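Putative modulator of DNA gyrase (Bacteroides thetaiotaomicron, PDB 1VPB) is of unknown function but belongs to the PmbA/TldD (peptidase U62) family, whose members are thought to be metallopeptidases. Local coordinates at residues Ala37-Ser43 against Phe172-Ser178; Leu126-Asp130 against Ser214-Asn218; Lys246-Asp252 against Val368-Val374; Pro262-Leu267 against Ser277-Asn281. All blocks are in the same frame, centred on the assembly; numbering follows the deposited sequence.

Interaction 1: residues Ala37-Ser43 against Phe172-Ser178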
loop_
_atom_site.group_PDB
_atom_site.type_symbol
_atom_site.label_atom_id
_atom_site.label_comp_id
_atom_site.label_asym_id
_atom_site.label_seq_id
_atom_site.Cartn_x
_atom_site.Cartn_y
_atom_site.Cartn_z
ATOM N N ALA A 37 16.533 -18.066 18.333
ATOM C CA ALA A 37 16.406 -17.247 17.125
ATOM C C ALA A 37 15.683 -18.038 16.029
ATOM O O ALA A 37 15.674 -19.267 16.048
ATOM C CB ALA A 37 17.716 -16.813 16.625
ATOM N N LYS A 38 15.138 -17.276 15.088
ATOM C CA LYS A 38 14.571 -17.827 13.826
ATOM C C LYS A 38 15.301 -17.084 12.731
ATOM O O LYS A 38 15.528 -15.867 12.845
ATOM C CB LYS A 38 13.071 -17.597 13.799
ATOM C CG LYS A 38 12.254 -18.188 14.884
ATOM C CD LYS A 38 10.862 -17.785 14.788
ATOM C CE LYS A 38 9.986 -18.388 15.873
ATOM N NZ LYS A 38 8.678 -17.608 15.906
ATOM N N VAL A 39 15.659 -17.785 11.632
ATOM C CA VAL A 39 16.306 -17.175 10.494
ATOM C C VAL A 39 15.527 -17.609 9.241
ATOM O O VAL A 39 15.165 -18.755 9.126
ATOM C CB VAL A 39 17.792 -17.615 10.378
ATOM C CG1 VAL A 39 18.424 -17.085 9.136
ATOM C CG2 VAL A 39 18.598 -17.183 11.650
ATOM N N LEU A 40 15.252 -16.645 8.415
ATOM C CA LEU A 40 14.725 -16.866 7.048
ATOM C C LEU A 40 15.673 -16.317 6.036
ATOM O O LEU A 40 16.033 -15.156 6.050
ATOM C CB LEU A 40 13.387 -16.235 6.929
ATOM C CG LEU A 40 12.797 -16.079 5.517
ATOM C CD1 LEU A 40 12.310 -17.449 5.124
ATOM C CD2 LEU A 40 11.722 -15.047 5.519
ATOM N N LEU A 41 16.043 -17.144 5.049
ATOM C CA LEU A 41 16.747 -16.661 3.902
ATOM C C LEU A 41 15.783 -16.848 2.722
ATOM O O LEU A 41 15.189 -17.917 2.572
ATOM C CB LEU A 41 18.004 -17.503 3.740
ATOM C CG LEU A 41 18.891 -17.167 2.539
ATOM C CD1 LEU A 41 19.707 -15.969 2.756
ATOM C CD2 LEU A 41 19.803 -18.348 2.335
ATOM N N TYR A 42 15.508 -15.754 2.014
ATOM C CA TYR A 42 14.495 -15.771 0.980
ATOM C C TYR A 42 15.107 -15.267 -0.294
ATOM O O TYR A 42 16.087 -14.503 -0.313
ATOM C CB TYR A 42 13.271 -14.944 1.377
ATOM C CG TYR A 42 13.609 -13.495 1.652
ATOM C CD1 TYR A 42 13.678 -12.599 0.611
ATOM C CD2 TYR A 42 13.914 -13.048 2.942
ATOM C CE1 TYR A 42 14.028 -11.283 0.809
ATOM C CE2 TYR A 42 14.258 -11.695 3.152
ATOM C CZ TYR A 42 14.303 -10.834 2.074
ATOM O OH TYR A 42 14.659 -9.497 2.203
ATOM N N SER A 43 14.521 -15.693 -1.409
ATOM C CA SER A 43 14.859 -15.050 -2.654
ATOM C C SER A 43 13.698 -15.147 -3.603
ATOM O O SER A 43 12.776 -15.971 -3.453
ATOM C CB SER A 43 16.068 -15.649 -3.297
ATOM O OG SER A 43 15.788 -16.916 -3.756
ATOM N N PHE A 172 11.609 -18.595 -3.229
ATOM C CA PHE A 172 12.329 -19.600 -2.442
ATOM C C PHE A 172 12.472 -19.136 -1.016
ATOM O O PHE A 172 12.679 -17.941 -0.760
ATOM C CB PHE A 172 13.735 -19.804 -2.960
ATOM C CG PHE A 172 13.803 -20.221 -4.435
ATOM C CD1 PHE A 172 13.804 -19.276 -5.437
ATOM C CD2 PHE A 172 13.868 -21.569 -4.796
ATOM C CE1 PHE A 172 13.848 -19.651 -6.784
ATOM C CE2 PHE A 172 13.891 -21.934 -6.155
ATOM C CZ PHE A 172 13.871 -20.970 -7.110
ATOM N N ALA A 173 12.392 -20.072 -0.102
ATOM C CA ALA A 173 12.572 -19.761 1.346
ATOM C C ALA A 173 13.241 -20.890 2.014
ATOM O O ALA A 173 12.871 -22.049 1.782
ATOM C CB ALA A 173 11.260 -19.503 1.995
ATOM N N TYR A 174 14.225 -20.566 2.868
ATOM C CA TYR A 174 14.895 -21.519 3.726
ATOM C C TYR A 174 14.769 -21.009 5.140
ATOM O O TYR A 174 15.196 -19.863 5.386
ATOM C CB TYR A 174 16.345 -21.628 3.330
ATOM C CG TYR A 174 17.180 -22.562 4.138
ATOM C CD1 TYR A 174 16.986 -23.943 4.100
ATOM C CD2 TYR A 174 18.234 -22.099 4.907
ATOM C CE1 TYR A 174 17.780 -24.825 4.847
ATOM C CE2 TYR A 174 19.058 -22.958 5.631
ATOM C CZ TYR A 174 18.854 -24.347 5.583
ATOM O OH TYR A 174 19.672 -25.214 6.319
ATOM N N ARG A 175 14.305 -21.872 6.033
ATOM C CA ARG A 175 13.918 -21.458 7.379
ATOM C C ARG A 175 14.710 -22.301 8.364
ATOM O O ARG A 175 14.903 -23.513 8.151
ATOM C CB ARG A 175 12.412 -21.660 7.512
ATOM C CG ARG A 175 11.861 -21.545 8.901
ATOM C CD ARG A 175 10.536 -20.752 9.043
ATOM N NE ARG A 175 10.811 -19.337 9.191
ATOM C CZ ARG A 175 11.575 -18.819 10.139
ATOM N NH1 ARG A 175 12.081 -19.585 11.082
ATOM N NH2 ARG A 175 11.805 -17.517 10.173
ATOM N N LEU A 176 15.183 -21.658 9.448
ATOM C CA LEU A 176 15.831 -22.316 10.542
ATOM C C LEU A 176 15.271 -21.764 11.849
ATOM O O LEU A 176 15.029 -20.546 11.939
ATOM C CB LEU A 176 17.333 -21.996 10.521
ATOM C CG LEU A 176 18.175 -22.501 9.366
ATOM C CD1 LEU A 176 19.626 -21.941 9.462
ATOM C CD2 LEU A 176 18.159 -23.995 9.317
ATOM N N ILE A 177 15.043 -22.633 12.813
ATOM C CA ILE A 177 14.614 -22.241 14.157
ATOM C C ILE A 177 15.518 -22.941 15.128
ATOM O O ILE A 177 15.791 -24.119 14.975
ATOM C CB ILE A 177 13.140 -22.514 14.410
ATOM C CG1 ILE A 177 12.272 -21.907 13.293
ATOM C CG2 ILE A 177 12.711 -22.021 15.764
ATOM C CD1 ILE A 177 10.788 -22.245 13.482
ATOM N N SER A 178 16.029 -22.225 16.149
ATOM C CA SER A 178 17.101 -22.772 16.968
ATOM C C SER A 178 16.820 -23.989 17.862
ATOM O O SER A 178 17.763 -24.530 18.460
ATOM C CB SER A 178 17.646 -21.633 17.878
ATOM O OG SER A 178 16.656 -21.075 18.675
#

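Interaction 2: residues Leu126-Asp130 against Ser214-Asn218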
loop_
_atom_site.group_PDB
_atom_site.type_symbol
_atom_site.label_atom_id
_atom_site.label_comp_id
_atom_site.label_asym_id
_atom_site.label_seq_id
_atom_site.Cartn_x
_atom_site.Cartn_y
_atom_site.Cartn_z
ATOM N N LEU A 126 4.826 -31.326 -3.075
ATOM C CA LEU A 126 3.610 -30.586 -3.396
ATOM C C LEU A 126 3.649 -30.027 -4.842
ATOM O O LEU A 126 2.624 -29.543 -5.324
ATOM C CB LEU A 126 3.363 -29.409 -2.431
ATOM C CG LEU A 126 3.032 -29.844 -1.007
ATOM C CD1 LEU A 126 3.117 -28.749 0.011
ATOM C CD2 LEU A 126 1.672 -30.517 -0.868
ATOM N N LYS A 127 4.822 -30.052 -5.475
ATOM C CA LYS A 127 4.976 -29.730 -6.903
ATOM C C LYS A 127 4.503 -28.312 -7.207
ATOM O O LYS A 127 3.704 -28.082 -8.121
ATOM C CB LYS A 127 4.186 -30.737 -7.766
ATOM C CG LYS A 127 4.797 -32.128 -7.641
ATOM C CD LYS A 127 4.165 -33.126 -8.568
ATOM C CE LYS A 127 4.816 -34.477 -8.372
ATOM N NZ LYS A 127 4.132 -35.530 -9.242
ATOM N N LEU A 128 4.951 -27.360 -6.388
ATOM C CA LEU A 128 4.442 -26.001 -6.529
ATOM C C LEU A 128 5.362 -25.125 -7.371
ATOM O O LEU A 128 5.074 -23.921 -7.576
ATOM C CB LEU A 128 4.281 -25.364 -5.148
ATOM C CG LEU A 128 3.430 -26.180 -4.159
ATOM C CD1 LEU A 128 3.546 -25.572 -2.769
ATOM C CD2 LEU A 128 2.055 -26.235 -4.581
ATOM N N TYR A 129 6.446 -25.715 -7.875
ATOM C CA TYR A 129 7.428 -25.024 -8.673
ATOM C C TYR A 129 7.500 -25.622 -10.091
ATOM O O TYR A 129 7.848 -26.791 -10.245
ATOM C CB TYR A 129 8.826 -25.097 -8.032
ATOM C CG TYR A 129 9.870 -24.234 -8.722
ATOM C CD1 TYR A 129 10.476 -24.621 -9.912
ATOM C CD2 TYR A 129 10.233 -22.977 -8.214
ATOM C CE1 TYR A 129 11.385 -23.811 -10.548
ATOM C CE2 TYR A 129 11.138 -22.158 -8.875
ATOM C CZ TYR A 129 11.728 -22.575 -10.032
ATOM O OH TYR A 129 12.656 -21.753 -10.710
ATOM N N ASP A 130 7.225 -24.788 -11.085
ATOM C CA ASP A 130 7.316 -25.158 -12.520
ATOM C C ASP A 130 8.771 -25.145 -12.960
ATOM O O ASP A 130 9.419 -24.112 -13.122
ATOM C CB ASP A 130 6.461 -24.168 -13.288
ATOM C CG ASP A 130 6.460 -24.404 -14.761
ATOM O OD1 ASP A 130 7.022 -25.457 -15.185
ATOM O OD2 ASP A 130 5.908 -23.595 -15.533
ATOM N N SER A 214 -1.834 -19.377 -12.607
ATOM C CA SER A 214 -1.466 -20.771 -12.406
ATOM C C SER A 214 -0.052 -20.852 -11.835
ATOM O O SER A 214 0.750 -19.935 -12.034
ATOM C CB SER A 214 -1.467 -21.534 -13.736
ATOM O OG SER A 214 -1.200 -22.920 -13.521
ATOM N N LEU A 215 0.265 -21.983 -11.209
ATOM C CA LEU A 215 1.585 -22.244 -10.744
ATOM C C LEU A 215 2.476 -22.681 -11.937
ATOM O O LEU A 215 3.698 -22.658 -11.843
ATOM C CB LEU A 215 1.530 -23.351 -9.697
ATOM C CG LEU A 215 0.736 -23.068 -8.415
ATOM C CD1 LEU A 215 0.930 -24.232 -7.449
ATOM C CD2 LEU A 215 1.251 -21.841 -7.761
ATOM N N TYR A 216 1.844 -23.172 -13.043
ATOM C CA TYR A 216 2.558 -23.697 -14.223
ATOM C C TYR A 216 2.189 -22.957 -15.531
ATOM O O TYR A 216 1.030 -22.722 -15.786
ATOM C CB TYR A 216 2.155 -25.174 -14.435
ATOM C CG TYR A 216 2.753 -26.087 -13.401
ATOM C CD1 TYR A 216 2.253 -26.152 -12.123
ATOM C CD2 TYR A 216 3.900 -26.773 -13.668
ATOM C CE1 TYR A 216 2.842 -26.972 -11.157
ATOM C CE2 TYR A 216 4.486 -27.611 -12.721
ATOM C CZ TYR A 216 3.977 -27.662 -11.461
ATOM O OH TYR A 216 4.576 -28.497 -10.528
ATOM N N MET A 217 3.190 -22.563 -16.297
ATOM C CA MET A 217 2.962 -21.822 -17.572
ATOM C C MET A 217 2.087 -22.638 -18.472
ATOM O O MET A 217 1.146 -22.122 -19.116
ATOM C CB MET A 217 4.285 -21.472 -18.242
ATOM C CG MET A 217 4.108 -20.783 -19.597
ATOM S SD MET A 217 3.195 -19.226 -19.498
ATOM C CE MET A 217 4.597 -18.211 -19.323
ATOM N N ASN A 218 2.363 -23.945 -18.504
ATOM C CA ASN A 218 1.609 -24.836 -19.369
ATOM C C ASN A 218 0.117 -24.885 -19.028
ATOM O O ASN A 218 -0.707 -25.063 -19.915
ATOM C CB ASN A 218 2.196 -26.243 -19.324
ATOM C CG ASN A 218 1.637 -27.131 -20.413
ATOM O OD1 ASN A 218 0.918 -28.078 -20.129
ATOM N ND2 ASN A 218 1.934 -26.804 -21.661
HETATM O O HOH W 1 5.052 -25.129 -17.706
#

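Interaction 3: residues Lys246-Asp252 against Val368-Val374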
loop_
_atom_site.group_PDB
_atom_site.type_symbol
_atom_site.label_atom_id
_atom_site.label_comp_id
_atom_site.label_asym_id
_atom_site.label_seq_id
_atom_site.Cartn_x
_atom_site.Cartn_y
_atom_site.Cartn_z
ATOM N N LYS A 246 -35.944 -7.022 1.062
ATOM C CA LYS A 246 -35.275 -8.339 1.105
ATOM C C LYS A 246 -35.190 -8.906 -0.289
ATOM O O LYS A 246 -36.186 -8.856 -1.019
ATOM C CB LYS A 246 -36.118 -9.334 1.896
ATOM C CG LYS A 246 -36.349 -8.989 3.356
ATOM C CD LYS A 246 -35.138 -9.223 4.161
ATOM C CE LYS A 246 -35.363 -8.843 5.611
ATOM N NZ LYS A 246 -34.238 -9.290 6.399
ATOM N N TYR A 247 -34.062 -9.526 -0.609
ATOM C CA TYR A 247 -33.917 -10.270 -1.861
ATOM C C TYR A 247 -33.114 -11.517 -1.575
ATOM O O TYR A 247 -32.306 -11.540 -0.666
ATOM C CB TYR A 247 -33.116 -9.465 -2.885
ATOM C CG TYR A 247 -33.794 -8.222 -3.442
ATOM C CD1 TYR A 247 -33.715 -6.998 -2.776
ATOM C CD2 TYR A 247 -34.459 -8.265 -4.664
ATOM C CE1 TYR A 247 -34.318 -5.844 -3.317
ATOM C CE2 TYR A 247 -35.046 -7.135 -5.195
ATOM C CZ TYR A 247 -34.971 -5.928 -4.526
ATOM O OH TYR A 247 -35.571 -4.802 -5.072
ATOM N N THR A 248 -33.272 -12.527 -2.418
ATOM C CA THR A 248 -32.291 -13.611 -2.488
ATOM C C THR A 248 -30.990 -13.051 -3.083
ATOM O O THR A 248 -31.029 -12.422 -4.145
ATOM C CB THR A 248 -32.778 -14.698 -3.416
ATOM O OG1 THR A 248 -34.046 -15.207 -2.959
ATOM C CG2 THR A 248 -31.818 -15.892 -3.436
ATOM N N MET A 249 -29.865 -13.269 -2.422
ATOM C CA MET A 249 -28.587 -12.797 -2.944
ATOM C C MET A 249 -27.795 -13.943 -3.558
ATOM O O MET A 249 -27.520 -14.936 -2.899
ATOM C CB MET A 249 -27.758 -12.123 -1.848
ATOM C CG MET A 249 -26.436 -11.595 -2.375
ATOM S SD MET A 249 -25.435 -10.604 -1.276
ATOM C CE MET A 249 -25.158 -11.689 0.091
ATOM N N VAL A 250 -27.443 -13.792 -4.838
ATOM C CA VAL A 250 -26.534 -14.725 -5.498
ATOM C C VAL A 250 -25.170 -14.012 -5.666
ATOM O O VAL A 250 -25.117 -12.843 -6.042
ATOM C CB VAL A 250 -27.077 -15.217 -6.862
ATOM C CG1 VAL A 250 -26.131 -16.271 -7.457
ATOM C CG2 VAL A 250 -28.480 -15.804 -6.699
ATOM N N VAL A 251 -24.090 -14.712 -5.358
ATOM C CA VAL A 251 -22.736 -14.161 -5.506
ATOM C C VAL A 251 -21.863 -15.072 -6.354
ATOM O O VAL A 251 -21.822 -16.277 -6.145
ATOM C CB VAL A 251 -22.064 -13.940 -4.147
ATOM C CG1 VAL A 251 -20.775 -13.098 -4.324
ATOM C CG2 VAL A 251 -23.021 -13.286 -3.172
ATOM N N ASP A 252 -21.157 -14.475 -7.323
ATOM C CA ASP A 252 -20.325 -15.263 -8.241
ATOM C C ASP A 252 -19.014 -15.670 -7.606
ATOM O O ASP A 252 -18.699 -15.210 -6.516
ATOM C CB ASP A 252 -20.159 -14.547 -9.585
ATOM C CG ASP A 252 -19.443 -13.217 -9.492
ATOM O OD1 ASP A 252 -18.677 -12.986 -8.532
ATOM O OD2 ASP A 252 -19.620 -12.352 -10.404
ATOM N N VAL A 368 -33.912 -18.830 -8.928
ATOM C CA VAL A 368 -34.257 -17.716 -8.032
ATOM C C VAL A 368 -35.395 -16.866 -8.585
ATOM O O VAL A 368 -35.324 -16.353 -9.693
ATOM C CB VAL A 368 -33.028 -16.833 -7.761
ATOM C CG1 VAL A 368 -33.419 -15.609 -6.952
ATOM C CG2 VAL A 368 -31.946 -17.655 -7.042
ATOM N N GLU A 369 -36.439 -16.701 -7.784
ATOM C CA GLU A 369 -37.647 -15.971 -8.209
ATOM C C GLU A 369 -37.467 -14.458 -8.057
ATOM O O GLU A 369 -37.877 -13.708 -8.921
ATOM C CB GLU A 369 -38.857 -16.446 -7.391
ATOM C CG GLU A 369 -40.220 -15.943 -7.861
ATOM C CD GLU A 369 -41.334 -16.377 -6.915
ATOM O OE1 GLU A 369 -41.030 -16.918 -5.825
ATOM O OE2 GLU A 369 -42.519 -16.171 -7.254
ATOM N N LYS A 370 -36.880 -14.007 -6.951
ATOM C CA LYS A 370 -36.631 -12.579 -6.768
ATOM C C LYS A 370 -35.331 -12.383 -6.053
ATOM O O LYS A 370 -35.206 -12.688 -4.863
ATOM C CB LYS A 370 -37.742 -11.919 -5.967
ATOM C CG LYS A 370 -37.533 -10.434 -5.658
ATOM C CD LYS A 370 -38.775 -9.830 -4.962
ATOM C CE LYS A 370 -38.472 -8.448 -4.390
ATOM N NZ LYS A 370 -39.638 -7.865 -3.676
ATOM N N GLY A 371 -34.331 -11.907 -6.782
ATOM C CA GLY A 371 -33.025 -11.820 -6.196
ATOM C C GLY A 371 -32.201 -10.761 -6.860
ATOM O O GLY A 371 -32.671 -10.062 -7.758
ATOM N N ILE A 372 -30.981 -10.674 -6.382
ATOM C CA ILE A 372 -29.939 -9.842 -6.970
ATOM C C ILE A 372 -28.697 -10.688 -7.081
ATOM O O ILE A 372 -28.257 -11.328 -6.116
ATOM C CB ILE A 372 -29.685 -8.599 -6.080
ATOM C CG1 ILE A 372 -30.919 -7.701 -6.130
ATOM C CG2 ILE A 372 -28.390 -7.868 -6.513
ATOM C CD1 ILE A 372 -30.826 -6.439 -5.264
ATOM N N LEU A 373 -28.099 -10.667 -8.267
ATOM C CA LEU A 373 -26.819 -11.291 -8.479
ATOM C C LEU A 373 -25.779 -10.213 -8.223
ATOM O O LEU A 373 -25.824 -9.155 -8.840
ATOM C CB LEU A 373 -26.709 -11.793 -9.919
ATOM C CG LEU A 373 -25.273 -12.180 -10.316
ATOM C CD1 LEU A 373 -24.723 -13.362 -9.537
ATOM C CD2 LEU A 373 -25.218 -12.429 -11.821
ATOM N N VAL A 374 -24.854 -10.481 -7.314
ATOM C CA VAL A 374 -23.743 -9.576 -7.018
ATOM C C VAL A 374 -22.498 -9.932 -7.824
ATOM O O VAL A 374 -21.912 -11.012 -7.681
ATOM C CB VAL A 374 -23.432 -9.581 -5.502
ATOM C CG1 VAL A 374 -22.169 -8.744 -5.192
ATOM C CG2 VAL A 374 -24.644 -9.038 -4.765
HETATM O O HOH W 2 -37.896 -6.570 -2.097
HETATM O O HOH W 3 -36.244 -15.714 -4.679
#

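Interaction 4: residues Pro262-Leu267 against Ser277-Asn281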
loop_
_atom_site.group_PDB
_atom_site.type_symbol
_atom_site.label_atom_id
_atom_site.label_comp_id
_atom_site.label_asym_id
_atom_site.label_seq_id
_atom_site.Cartn_x
_atom_site.Cartn_y
_atom_site.Cartn_z
ATOM N N PRO A 262 -14.184 -11.798 6.147
ATOM C CA PRO A 262 -14.298 -11.317 7.521
ATOM C C PRO A 262 -14.591 -12.378 8.545
ATOM O O PRO A 262 -14.247 -12.212 9.719
ATOM C CB PRO A 262 -15.398 -10.279 7.454
ATOM C CG PRO A 262 -16.091 -10.475 6.206
ATOM C CD PRO A 262 -15.181 -11.162 5.262
ATOM N N MET A 263 -15.190 -13.493 8.122
ATOM C CA MET A 263 -15.400 -14.604 9.043
ATOM C C MET A 263 -14.048 -15.214 9.364
ATOM O O MET A 263 -13.752 -15.561 10.510
ATOM C CB MET A 263 -16.288 -15.659 8.398
ATOM C CG MET A 263 -17.701 -15.185 8.069
ATOM S SD MET A 263 -18.811 -14.999 9.479
ATOM C CE MET A 263 -19.213 -16.638 9.897
ATOM N N ILE A 264 -13.210 -15.346 8.348
ATOM C CA ILE A 264 -11.900 -15.959 8.565
ATOM C C ILE A 264 -11.008 -15.045 9.414
ATOM O O ILE A 264 -10.300 -15.520 10.276
ATOM C CB ILE A 264 -11.249 -16.247 7.229
ATOM C CG1 ILE A 264 -12.168 -17.196 6.426
ATOM C CG2 ILE A 264 -9.847 -16.841 7.387
ATOM C CD1 ILE A 264 -12.520 -18.439 7.079
ATOM N N SER A 265 -11.108 -13.742 9.215
ATOM C CA SER A 265 -10.345 -12.790 10.048
ATOM C C SER A 265 -10.707 -12.929 11.518
ATOM O O SER A 265 -9.844 -12.858 12.396
ATOM C CB SER A 265 -10.581 -11.364 9.576
ATOM O OG SER A 265 -10.099 -11.144 8.267
ATOM N N ALA A 266 -11.984 -13.175 11.790
ATOM C CA ALA A 266 -12.492 -13.315 13.134
ATOM C C ALA A 266 -11.979 -14.554 13.843
ATOM O O ALA A 266 -12.110 -14.710 15.046
ATOM C CB ALA A 266 -14.003 -13.282 13.128
ATOM N N LEU A 267 -11.442 -15.507 13.079
ATOM C CA LEU A 267 -10.878 -16.673 13.662
ATOM C C LEU A 267 -9.415 -16.534 14.053
ATOM O O LEU A 267 -8.806 -17.474 14.559
ATOM C CB LEU A 267 -11.045 -17.824 12.664
ATOM C CG LEU A 267 -12.475 -18.176 12.254
ATOM C CD1 LEU A 267 -12.369 -19.362 11.259
ATOM C CD2 LEU A 267 -13.257 -18.526 13.446
ATOM N N SER A 277 -13.326 -9.795 18.001
ATOM C CA SER A 277 -13.798 -10.834 17.102
ATOM C C SER A 277 -15.191 -11.202 17.427
ATOM O O SER A 277 -15.511 -11.610 18.549
ATOM C CB SER A 277 -12.907 -12.075 17.164
ATOM O OG SER A 277 -13.599 -13.161 16.531
ATOM N N PHE A 278 -16.071 -11.071 16.445
ATOM C CA PHE A 278 -17.471 -11.455 16.651
ATOM C C PHE A 278 -17.694 -12.969 16.717
ATOM O O PHE A 278 -18.833 -13.430 16.930
ATOM C CB PHE A 278 -18.365 -10.839 15.572
ATOM C CG PHE A 278 -18.061 -11.281 14.148
ATOM C CD1 PHE A 278 -17.151 -10.586 13.364
ATOM C CD2 PHE A 278 -18.734 -12.378 13.562
ATOM C CE1 PHE A 278 -16.875 -10.963 12.033
ATOM C CE2 PHE A 278 -18.421 -12.776 12.236
ATOM C CZ PHE A 278 -17.525 -12.069 11.483
ATOM N N LEU A 279 -16.621 -13.730 16.471
ATOM C CA LEU A 279 -16.648 -15.173 16.655
ATOM C C LEU A 279 -16.013 -15.663 17.963
ATOM O O LEU A 279 -15.913 -16.850 18.203
ATOM C CB LEU A 279 -15.997 -15.855 15.448
ATOM C CG LEU A 279 -16.789 -15.585 14.144
ATOM C CD1 LEU A 279 -16.155 -16.392 13.014
ATOM C CD2 LEU A 279 -18.202 -15.966 14.301
ATOM N N LEU A 280 -15.675 -14.734 18.859
ATOM C CA LEU A 280 -15.140 -15.115 20.155
ATOM C C LEU A 280 -16.245 -15.884 20.845
ATOM O O LEU A 280 -17.429 -15.515 20.724
ATOM C CB LEU A 280 -14.814 -13.856 20.951
ATOM C CG LEU A 280 -14.200 -14.043 22.333
ATOM C CD1 LEU A 280 -12.773 -14.541 22.243
ATOM C CD2 LEU A 280 -14.303 -12.687 23.055
ATOM N N ASN A 281 -15.877 -16.955 21.540
ATOM C CA ASN A 281 -16.834 -17.785 22.299
ATOM C C ASN A 281 -17.871 -18.526 21.448
ATOM O O ASN A 281 -18.942 -18.875 21.923
ATOM C CB ASN A 281 -17.587 -16.960 23.369
ATOM C CG ASN A 281 -16.663 -16.369 24.416
ATOM O OD1 ASN A 281 -15.581 -16.918 24.723
ATOM N ND2 ASN A 281 -17.072 -15.225 24.964
#

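Interaction 1: residues Ala37-Ser43 against Phe172-Ser178
Segments 37-43 and 172-178 share eight hydrogen bonds; their strands, 37-43 and 172-177, run antiparallel, at 171°, with axes 4.7 Å apart. Three two-way pairs form the regular part: Val39 N gives to Leu176 O (2.8 Å) and Leu176 N to Val39 O (2.9 Å), Leu41 exchanges bonds with Tyr174 and Ser43 with Phe172 in the same way. At the far end the pattern changes: Ser178 N still donates to Ala37 O (3.0 Å), but Ala37 N gives to the side-chain Ser178 OG (3.0 Å) as the second strand turns off. Lys38, Leu40 and Tyr42 bond instead to Ser70, Ser68 and Gly66 of strand 58-73, so strand 36-52 is paired along both edges, as an inner strand of an antiparallel sheet must be. Leu41, Tyr174 and Leu176 touch helix 16-31; Tyr174 OH bonds to Gln23 of that helix and to Glu182 of strand 181-198. On the other face Arg175 NH1 lies 3.5 Å from Lys38 CB, while Lys38 NZ reaches Tyr72. Backbone hydrogen bonds thus carry the pairing; both faces mix apolar and polar side chains, and Arg175 NH1 is buried with no polar partner in the model.

Interaction 2: residues Leu126-Asp130 against Ser214-Asn218
Tyr216 OH donates a short hydrogen bond to Lys127 O (2.6 Å), and Met217 N gives another to Asp130 OD2 (3.0 Å, 167° at the hydrogen). These two bonds join a loop that precedes helix 138-150 to the turn leaving strand 207-214. The same carboxylate oxygen, Asp130 OD2, accepts from water 1 at 2.8 Å, and that water in turn takes Asn218 N at 3.0 Å, so one aspartate oxygen serves two successive backbone amides, the second through solvent. Asp130 OD1 turns back to Lys132 N in its own loop. Within the second segment, Ser214 OG accepts from Tyr216 N at 3.1 Å, an ST turn that shapes the chain where the strand ends. Between the two bonds lies the Tyr216 ring, with Asp130 N over one face and Lys127 O near the plane of its edge; Lys302 makes a cation-pi contact with this ring. Further out, Leu128 CD2 meets Leu215 CD1 at 3.7 Å, and Asp130 CB packs against Leu215 O at 3.5 Å. Thr188 OG1, on strand 181-198, bonds to both Asp130 N and Leu215 O, tying the two loops to the sheet. No strand pairing joins the two segments; instead a tyrosine hydroxyl and an aspartate carboxylate reach main-chain groups across the gap, so the contact depends on side-chain-to-backbone bonds.

Interaction 3: residues Lys246-Asp252 against Val368-Val374
Val250 is at the apolar centre, its CG2 3.9 Å from Val368 CG2 and its CG1 3.8 Å from Leu373 CD1, with Leu361 and Ile365 of helix 361-366 closing over this face. On the other face Met249 SD lies 3.9 Å from Val374 CG2, and Ile372 CD1 sits over the Tyr247 ring in a CH-pi contact, 3.8 Å from its centroid. Between the faces, Thr248 N bonds to Lys370 O, Ile372 N to Thr248 O, Val250 N to Ile372 O and Val374 N to Val250 O (2.7 Å). Gly371 fits tightly against Thr248, its CA 2.9 Å from Thr248 O; a CB there would clash. At the polar edge water 2 bridges Lys246 O and Lys370 NZ, and water 3 bridges Thr248 OG1, which also bonds to Glu444, and Lys370 N. The strands cross at 40°, a strongly twisted pair: the parallel pairing within an otherwise antiparallel mixed sheet of the C-terminal domain, with helix 361-366 packed on one face.

Interaction 4: residues Pro262-Leu267 against Ser277-Asn281
Phe278 lays its ring over Ala266 CB, 4.1 Å from the ring centroid and 22° off the normal, a CH-pi contact. The ring belongs to a type I beta turn, Ser277 to Leu280, closed by Leu280 N to Ser277 O at 3.1 Å, which packs against helix 256-265 and the residues that follow it in the C-terminal domain. Met263 SD approaches the edge of the same ring at CE2 (3.6 Å), a Met-aromatic contact, so the ring is met over a face by Ala266 and at its rim by Met263. Leu416 and Ile417 of helix 416-421 also touch the Phe278 side chain, which thereby joins the turn to a second helix. Leu279, next in the turn, continues the apolar patch: its CG lies 3.8 Å from Ala266 CB, and its CD1 lies 3.6 Å from both Met263 O and Leu267 CD2. The small Ala266 side chain therefore lets Phe278 and Leu279 both come close to the backbone of 262-267. The polar part is compact. Leu279 N donates to Ser277 OG (3.1 Å), an ST turn, and the same hydroxyl, Ser277 OG, donates a hydrogen bond to Ala266 O at 2.6 Å.

In the fold
Interactions 1 and 3 are both strand pairings held by backbone hydrogen bonds, the first antiparallel and partly buried in the long sheet, the second parallel and buried in the C-terminal mixed sheet; their centres lie about 47 Å apart, on opposite sides of the chain's centre. Interaction 2 is partly buried and joins loops by side-chain-to-backbone bonds and a water, whereas interaction 4 is buried and mostly apolar, with one hydroxyl bond. Interactions 1 and 2 touch directly, Phe172 CZ lying 3.5 Å from Tyr129 CE2, and both border strand 181-198. Interactions 3 and 4 share the C-terminal domain: helix 256-265 follows strand 245-251 in the chain, and the nearest atoms of the two contacts are about 11 Å apart.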